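Local coordinates for lipase-esterase related protein (Clostridium acetobutylicum, PDB 3E0X), which is of unconfirmed function but has an alpha/beta hydrolase fold and is probably a hydrolase, possibly related to lipases and esterases, at residues D164-I167 with M168-D171; T75-E78 with V79-H82; S207-I210 with K211-E215. One frame throughout, in Å; residues are numbered along the deposited sequence. Where two conformers were deposited one is given.

Contact 1: D164-I167 with M168-D171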
loop_
_atom_site.group_PDB
_atom_site.type_symbol
_atom_site.label_atom_id
_atom_site.label_comp_id
_atom_site.label_asym_id
_atom_site.label_seq_id
_atom_site.Cartn_x
_atom_site.Cartn_y
_atom_site.Cartn_z
ATOM N N ASP A 164 7.102 -13.712 -11.085
ATOM C CA ASP A 164 7.977 -13.137 -12.113
ATOM C C ASP A 164 8.771 -11.977 -11.514
ATOM O O ASP A 164 8.154 -10.983 -11.128
ATOM C CB ASP A 164 7.161 -12.649 -13.320
ATOM C CG ASP A 164 8.032 -12.015 -14.427
ATOM O OD1 ASP A 164 9.276 -11.872 -14.290
ATOM O OD2 ASP A 164 7.449 -11.657 -15.458
ATOM N N PRO A 165 10.132 -12.081 -11.433
ATOM C CA PRO A 165 10.859 -10.977 -10.827
ATOM C C PRO A 165 10.770 -9.659 -11.587
ATOM O O PRO A 165 11.098 -8.633 -11.014
ATOM C CB PRO A 165 12.322 -11.458 -10.807
ATOM C CG PRO A 165 12.395 -12.521 -11.791
ATOM C CD PRO A 165 11.052 -13.182 -11.820
ATOM N N ASP A 166 10.297 -9.679 -12.838
ATOM C CA ASP A 166 10.175 -8.419 -13.589
ATOM C C ASP A 166 9.150 -7.503 -12.955
ATOM O O ASP A 166 9.233 -6.283 -13.122
ATOM C CB ASP A 166 9.863 -8.647 -15.074
ATOM C CG ASP A 166 11.103 -9.069 -15.858
ATOM O OD1 ASP A 166 12.222 -8.669 -15.480
ATOM O OD2 ASP A 166 10.941 -9.820 -16.842
ATOM N N ILE A 167 8.189 -8.072 -12.242
ATOM C CA ILE A 167 7.180 -7.230 -11.607
ATOM C C ILE A 167 7.777 -6.446 -10.425
ATOM O O ILE A 167 7.603 -5.216 -10.328
ATOM C CB ILE A 167 5.944 -8.034 -11.177
ATOM C CG1 ILE A 167 5.296 -8.677 -12.417
ATOM C CG2 ILE A 167 4.932 -7.134 -10.402
ATOM C CD1 ILE A 167 4.184 -9.611 -12.084
HETATM N N MSE A 168 8.467 -7.135 -9.513
HETATM C CA MSE A 168 9.158 -6.434 -8.406
HETATM C C MSE A 168 10.142 -5.367 -8.944
HETATM O O MSE A 168 10.250 -4.247 -8.413
HETATM C CB MSE A 168 9.866 -7.451 -7.510
HETATM C CG MSE A 168 10.581 -6.802 -6.344
HETATM SE SE MSE A 168 9.342 -6.013 -5.036
HETATM C CE MSE A 168 8.964 -7.669 -4.060
ATOM N N ILE A 169 10.881 -5.715 -9.989
ATOM C CA ILE A 169 11.821 -4.763 -10.563
ATOM C C ILE A 169 11.091 -3.501 -11.087
ATOM O O ILE A 169 11.469 -2.365 -10.771
ATOM C CB ILE A 169 12.690 -5.452 -11.659
ATOM C CG1 ILE A 169 13.633 -6.468 -10.998
ATOM C CG2 ILE A 169 13.485 -4.426 -12.470
ATOM C CD1 ILE A 169 14.300 -7.411 -11.968
ATOM N N ASN A 170 10.010 -3.704 -11.839
ATOM C CA ASN A 170 9.191 -2.599 -12.333
ATOM C C ASN A 170 8.732 -1.711 -11.194
ATOM O O ASN A 170 8.817 -0.482 -11.264
ATOM C CB ASN A 170 7.970 -3.177 -13.018
ATOM C CG ASN A 170 7.016 -2.098 -13.545
ATOM O OD1 ASN A 170 7.184 -1.594 -14.649
ATOM N ND2 ASN A 170 6.013 -1.744 -12.737
ATOM N N ASP A 171 8.220 -2.346 -10.151
ATOM C CA ASP A 171 7.619 -1.603 -9.054
ATOM C C ASP A 171 8.664 -0.850 -8.231
ATOM O O ASP A 171 8.404 0.279 -7.799
ATOM C CB ASP A 171 6.799 -2.536 -8.174
ATOM C CG ASP A 171 5.529 -3.034 -8.854
ATOM O OD1 ASP A 171 5.143 -2.485 -9.916
ATOM O OD2 ASP A 171 4.896 -3.967 -8.296
HETATM O O HOH W 1 8.071 -9.815 -8.806
#

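Contact 2: T75-E78 with V79-H82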
loop_
_atom_site.group_PDB
_atom_site.type_symbol
_atom_site.label_atom_id
_atom_site.label_comp_id
_atom_site.label_asym_id
_atom_site.label_seq_id
_atom_site.Cartn_x
_atom_site.Cartn_y
_atom_site.Cartn_z
ATOM N N THR A 75 -14.043 5.505 -9.037
ATOM C CA THR A 75 -15.100 6.286 -9.641
ATOM C C THR A 75 -16.101 5.410 -10.371
ATOM O O THR A 75 -17.311 5.699 -10.360
ATOM C CB THR A 75 -14.465 7.324 -10.581
ATOM O OG1 THR A 75 -13.686 8.217 -9.789
ATOM C CG2 THR A 75 -15.531 8.143 -11.333
ATOM N N ASN A 76 -15.621 4.309 -10.956
ATOM C CA ASN A 76 -16.418 3.565 -11.934
ATOM C C ASN A 76 -16.836 2.147 -11.573
ATOM O O ASN A 76 -17.788 1.648 -12.154
ATOM C CB ASN A 76 -15.737 3.589 -13.309
ATOM C CG ASN A 76 -15.637 4.984 -13.865
ATOM O OD1 ASN A 76 -16.657 5.662 -14.090
ATOM N ND2 ASN A 76 -14.414 5.442 -14.073
ATOM N N SER A 77 -16.171 1.494 -10.618
ATOM C CA SER A 77 -16.558 0.137 -10.225
ATOM C C SER A 77 -17.919 0.148 -9.555
ATOM O O SER A 77 -18.247 1.074 -8.774
ATOM C CB SER A 77 -15.542 -0.474 -9.261
ATOM O OG SER A 77 -15.962 -1.759 -8.823
ATOM N N GLU A 78 -18.708 -0.876 -9.821
ATOM C CA GLU A 78 -19.998 -0.967 -9.157
ATOM C C GLU A 78 -19.867 -1.096 -7.638
ATOM O O GLU A 78 -20.795 -0.716 -6.906
ATOM C CB GLU A 78 -20.826 -2.106 -9.744
ATOM C CG GLU A 78 -21.363 -1.805 -11.146
ATOM C CD GLU A 78 -22.441 -0.722 -11.195
ATOM O OE1 GLU A 78 -23.115 -0.476 -10.177
ATOM O OE2 GLU A 78 -22.620 -0.141 -12.290
ATOM N N VAL A 79 -18.726 -1.601 -7.164
ATOM C CA VAL A 79 -18.531 -1.842 -5.744
ATOM C C VAL A 79 -18.107 -0.604 -4.939
ATOM O O VAL A 79 -18.199 -0.595 -3.702
ATOM C CB VAL A 79 -17.585 -3.066 -5.528
ATOM C CG1 VAL A 79 -16.112 -2.683 -5.693
ATOM C CG2 VAL A 79 -17.859 -3.737 -4.230
ATOM N N THR A 80 -17.663 0.450 -5.622
ATOM C CA THR A 80 -17.284 1.693 -4.923
ATOM C C THR A 80 -18.022 2.934 -5.383
ATOM O O THR A 80 -18.063 3.907 -4.627
ATOM C CB THR A 80 -15.782 2.004 -5.095
ATOM O OG1 THR A 80 -15.475 2.035 -6.483
ATOM C CG2 THR A 80 -14.926 0.968 -4.400
ATOM N N LYS A 81 -18.587 2.923 -6.595
ATOM C CA LYS A 81 -19.073 4.179 -7.191
ATOM C C LYS A 81 -20.189 4.826 -6.376
ATOM O O LYS A 81 -20.310 6.054 -6.394
ATOM C CB LYS A 81 -19.481 4.004 -8.655
ATOM C CG LYS A 81 -20.751 3.206 -8.832
ATOM C CD LYS A 81 -21.142 2.897 -10.298
ATOM C CE LYS A 81 -21.560 4.148 -11.050
ATOM N NZ LYS A 81 -21.741 3.855 -12.492
ATOM N N HIS A 82 -20.934 4.017 -5.620
ATOM C CA HIS A 82 -22.028 4.524 -4.768
ATOM C C HIS A 82 -21.707 4.637 -3.279
ATOM O O HIS A 82 -22.566 5.074 -2.491
ATOM C CB HIS A 82 -23.287 3.673 -4.958
ATOM C CG HIS A 82 -23.738 3.601 -6.383
ATOM N ND1 HIS A 82 -24.038 4.725 -7.122
ATOM C CD2 HIS A 82 -23.904 2.547 -7.216
ATOM C CE1 HIS A 82 -24.394 4.366 -8.342
ATOM N NE2 HIS A 82 -24.317 3.049 -8.428
HETATM O O HOH W 2 -18.345 7.429 -8.087
HETATM O O HOH W 3 -19.732 2.483 -13.797
HETATM O O HOH W 4 -20.940 1.310 -4.814
HETATM O O HOH W 5 -24.092 1.985 -12.721
#

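Contact 3: S207-I210 with K211-E215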
loop_
_atom_site.group_PDB
_atom_site.type_symbol
_atom_site.label_atom_id
_atom_site.label_comp_id
_atom_site.label_asym_id
_atom_site.label_seq_id
_atom_site.Cartn_x
_atom_site.Cartn_y
_atom_site.Cartn_z
ATOM N N SER A 207 7.578 8.344 6.632
ATOM C CA SER A 207 6.283 8.515 7.286
ATOM C C SER A 207 6.239 9.810 8.095
ATOM O O SER A 207 5.180 10.462 8.198
ATOM C CB SER A 207 5.969 7.295 8.139
ATOM O OG SER A 207 5.506 6.216 7.320
ATOM N N GLU A 208 7.388 10.195 8.652
ATOM C CA GLU A 208 7.464 11.485 9.364
ATOM C C GLU A 208 7.221 12.660 8.397
ATOM O O GLU A 208 6.629 13.677 8.771
ATOM C CB GLU A 208 8.805 11.638 10.096
ATOM C CG GLU A 208 8.949 10.701 11.290
ATOM C CD GLU A 208 8.334 11.221 12.599
ATOM O OE1 GLU A 208 7.570 12.215 12.569
ATOM O OE2 GLU A 208 8.609 10.625 13.674
ATOM N N ILE A 209 7.702 12.544 7.166
ATOM C CA ILE A 209 7.452 13.588 6.178
ATOM C C ILE A 209 5.949 13.678 5.865
ATOM O O ILE A 209 5.391 14.771 5.767
ATOM C CB ILE A 209 8.301 13.369 4.887
ATOM C CG1 ILE A 209 9.786 13.688 5.166
ATOM C CG2 ILE A 209 7.768 14.202 3.754
ATOM C CD1 ILE A 209 10.676 13.191 4.099
ATOM N N ILE A 210 5.274 12.534 5.743
ATOM C CA ILE A 210 3.822 12.578 5.499
ATOM C C ILE A 210 3.113 13.336 6.642
ATOM O O ILE A 210 2.268 14.227 6.405
ATOM C CB ILE A 210 3.238 11.148 5.348
ATOM C CG1 ILE A 210 3.784 10.501 4.085
ATOM C CG2 ILE A 210 1.669 11.179 5.362
ATOM C CD1 ILE A 210 3.549 8.991 4.033
ATOM N N LYS A 211 3.476 12.997 7.878
ATOM C CA LYS A 211 2.873 13.650 9.049
ATOM C C LYS A 211 3.163 15.147 9.015
ATOM O O LYS A 211 2.276 15.964 9.281
ATOM C CB LYS A 211 3.391 13.034 10.343
ATOM C CG LYS A 211 2.966 13.782 11.609
ATOM C CD LYS A 211 1.624 13.293 12.105
ATOM C CE LYS A 211 1.159 14.092 13.315
ATOM N NZ LYS A 211 0.627 15.416 12.869
ATOM N N LYS A 212 4.393 15.520 8.669
ATOM C CA LYS A 212 4.767 16.940 8.670
ATOM C C LYS A 212 3.989 17.744 7.633
ATOM O O LYS A 212 3.592 18.889 7.899
ATOM C CB LYS A 212 6.264 17.074 8.387
ATOM C CG LYS A 212 6.751 18.508 8.384
ATOM C CD LYS A 212 8.246 18.604 8.142
ATOM C CE LYS A 212 8.635 18.075 6.759
ATOM N NZ LYS A 212 10.053 18.414 6.404
ATOM N N GLU A 213 3.845 17.182 6.428
ATOM C CA GLU A 213 3.346 17.933 5.289
ATOM C C GLU A 213 1.836 17.968 5.159
ATOM O O GLU A 213 1.298 18.966 4.703
ATOM C CB GLU A 213 3.925 17.373 3.992
ATOM C CG GLU A 213 5.397 17.659 3.820
ATOM C CD GLU A 213 5.686 19.153 3.773
ATOM O OE1 GLU A 213 5.085 19.897 2.950
ATOM O OE2 GLU A 213 6.500 19.576 4.599
ATOM N N VAL A 214 1.150 16.894 5.540
ATOM C CA VAL A 214 -0.317 16.845 5.444
ATOM C C VAL A 214 -0.903 17.575 6.659
ATOM O O VAL A 214 -0.545 17.281 7.794
ATOM C CB VAL A 214 -0.822 15.380 5.383
ATOM C CG1 VAL A 214 -2.372 15.350 5.343
ATOM C CG2 VAL A 214 -0.195 14.640 4.176
ATOM N N GLU A 215 -1.811 18.521 6.406
ATOM C CA GLU A 215 -2.341 19.373 7.468
ATOM C C GLU A 215 -3.078 18.581 8.545
ATOM O O GLU A 215 -2.867 18.821 9.740
ATOM C CB GLU A 215 -3.247 20.466 6.884
ATOM C CG GLU A 215 -3.844 21.437 7.923
ATOM C CD GLU A 215 -2.780 22.266 8.659
ATOM O OE1 GLU A 215 -1.719 22.562 8.057
ATOM O OE2 GLU A 215 -3.006 22.627 9.843
#

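Contact 1: D164-I167 with M168-D171
Ile167 and Asp171, one helical turn apart, lie side by side and point the same way. The CG2 branch of Ile167 reaches Asp171 OD2 at 3.8 Å, while the Ile167 carbonyl oxygen accepts from Asp171 N at 2.9 Å. With chi1 at -70°, Asp171 CG stands beside its own backbone N, and this brings the carboxylate back toward that carbonyl. Its charge is well provided for: OD2 accepts from His52 NE2 and Gly26 N, OD1 from Tyr66 OH. Asn170 ND2 adds a 3.0 Å bond to Asp171 OD1, on the anti side but tilted 29° from the carboxylate plane, with the oxygen almost in the amide plane of Asn170; the same amide also donates to Pro60 O. An aspartate suits this buried place because so many donors converge on it.

All this belongs to the first turns of helix 165-177, where Asp164 is the N-cap. Asp164 OD1 accepts from Asp166 N at 2.8 Å, approached from above the carboxylate plane. Pro165 fits the position that follows, as it has no N-H to leave without a partner, and its carbonyl O receives Ile169 N at 3.1 Å. One residue earlier, Asp164 O and Met168 N are too far apart to bond directly (4.2 Å), and water 1 bridges them. Beyond the backbone, the bent selenomethionine side chain of Met168 touches the bound ortho-xylene.

Contact 2: T75-E78 with V79-H82
Helix 63-76 of the alpha/beta hydrolase fold ends here, and the chain turns into the loop leading to strand 86-91. Ser77, the first residue to leave helical backbone angles, organises the turn mainly through its carbonyl. That O takes Lys81 N at 2.9 Å, nearly in line with the C=O bond, and also Thr80 N, which comes in from above the carbonyl plane. In the conformer given, one of two, Ser77 OG lies anti to the backbone N (chi1 177°) and accepts from Val79 N at 3.2 Å, forming an ST turn; so placed, a short hydroxyl can reach the backbone N-H two residues on.

Val79 and Thr80 face inward, both packing on Phe73 and Ile45, and Thr80 OG1 is bonded to Ile74 O. Lys81 lies over the outer side of the turn: its CB is 3.2 Å from Thr75 O, and CG sits over one face of the His82 ring. A long aliphatic chain with a charged end can pack in this way and still reach water. Glu78 runs alongside it, but OE2 and NZ are 4.1 Å apart, beyond a salt bridge; water 5 joins them instead. A second water links Glu78 O to His82 N. The ammonium group of Lys81 also donates to water 3, which in turn donates to Asn76 O at 2.7 Å.

Contact 3: S207-I210 with K211-E215
Ile210 carries CG2 anti to its backbone N, with chi1 at -66°, whereas Val214 has CG2 beside the N and CG1 anti (chi1 178°); these settings lay the two side chains together, pointing the same way, and their CG2 methyls meet at 4.1 Å. Val214 CG2 also comes within 3.3 Å of Ile210 O, the atom that accepts from Val214 N at 3.0 Å. On the neighbouring, more exposed side, Ile209 CG2 lies 4.2 Å from Glu213 CG, one turn on; the glutamate methylene runs beside Ile209 before the chain bends at chi2. The i to i+4 bonds continue to the helix end: Lys211 N bonds Ser207 O and Lys212 N bonds Glu208 O, while Glu213 N donates to Ile209 O at 2.9 Å and only weakly to Ile210 O.

This last part of helix 204-213 belongs to a beta-alpha-beta unit. Branched aliphatic residues suit the inner side here: Ile210 and, just past the helix, Val214 pack on Val191 of strand 191-196, and small Ser207 fits against Ala193 and Val195. Ser217 OG of strand 217-222 is within hydrogen-bonding reach of Lys211 O and Val214 O, its one proton shared or alternating between them.

Along the chain the order is contact 2, contact 1, contact 3, and none touches another. Their centres lie about 29 Å apart in every pairing. The nearest atoms of contact 1 and contact 2 are about 21 Å apart. Those of contact 2 and contact 3 are about 20 Å apart, and those of contact 1 and contact 3 about 15 Å. Contacts 2 and 3 mark C-terminal ends of helices flanking the seven-stranded sheet: the first leads to the central strand 86-91, the second to the edge strand 217-222. Contact 1 instead starts helix 165-177, one of the helices between strands 109-115 and 191-196. It alone reaches the ortho-xylene and so borders the ligand pocket; the other two lie at helix ends beside the sheet, away from the ligand.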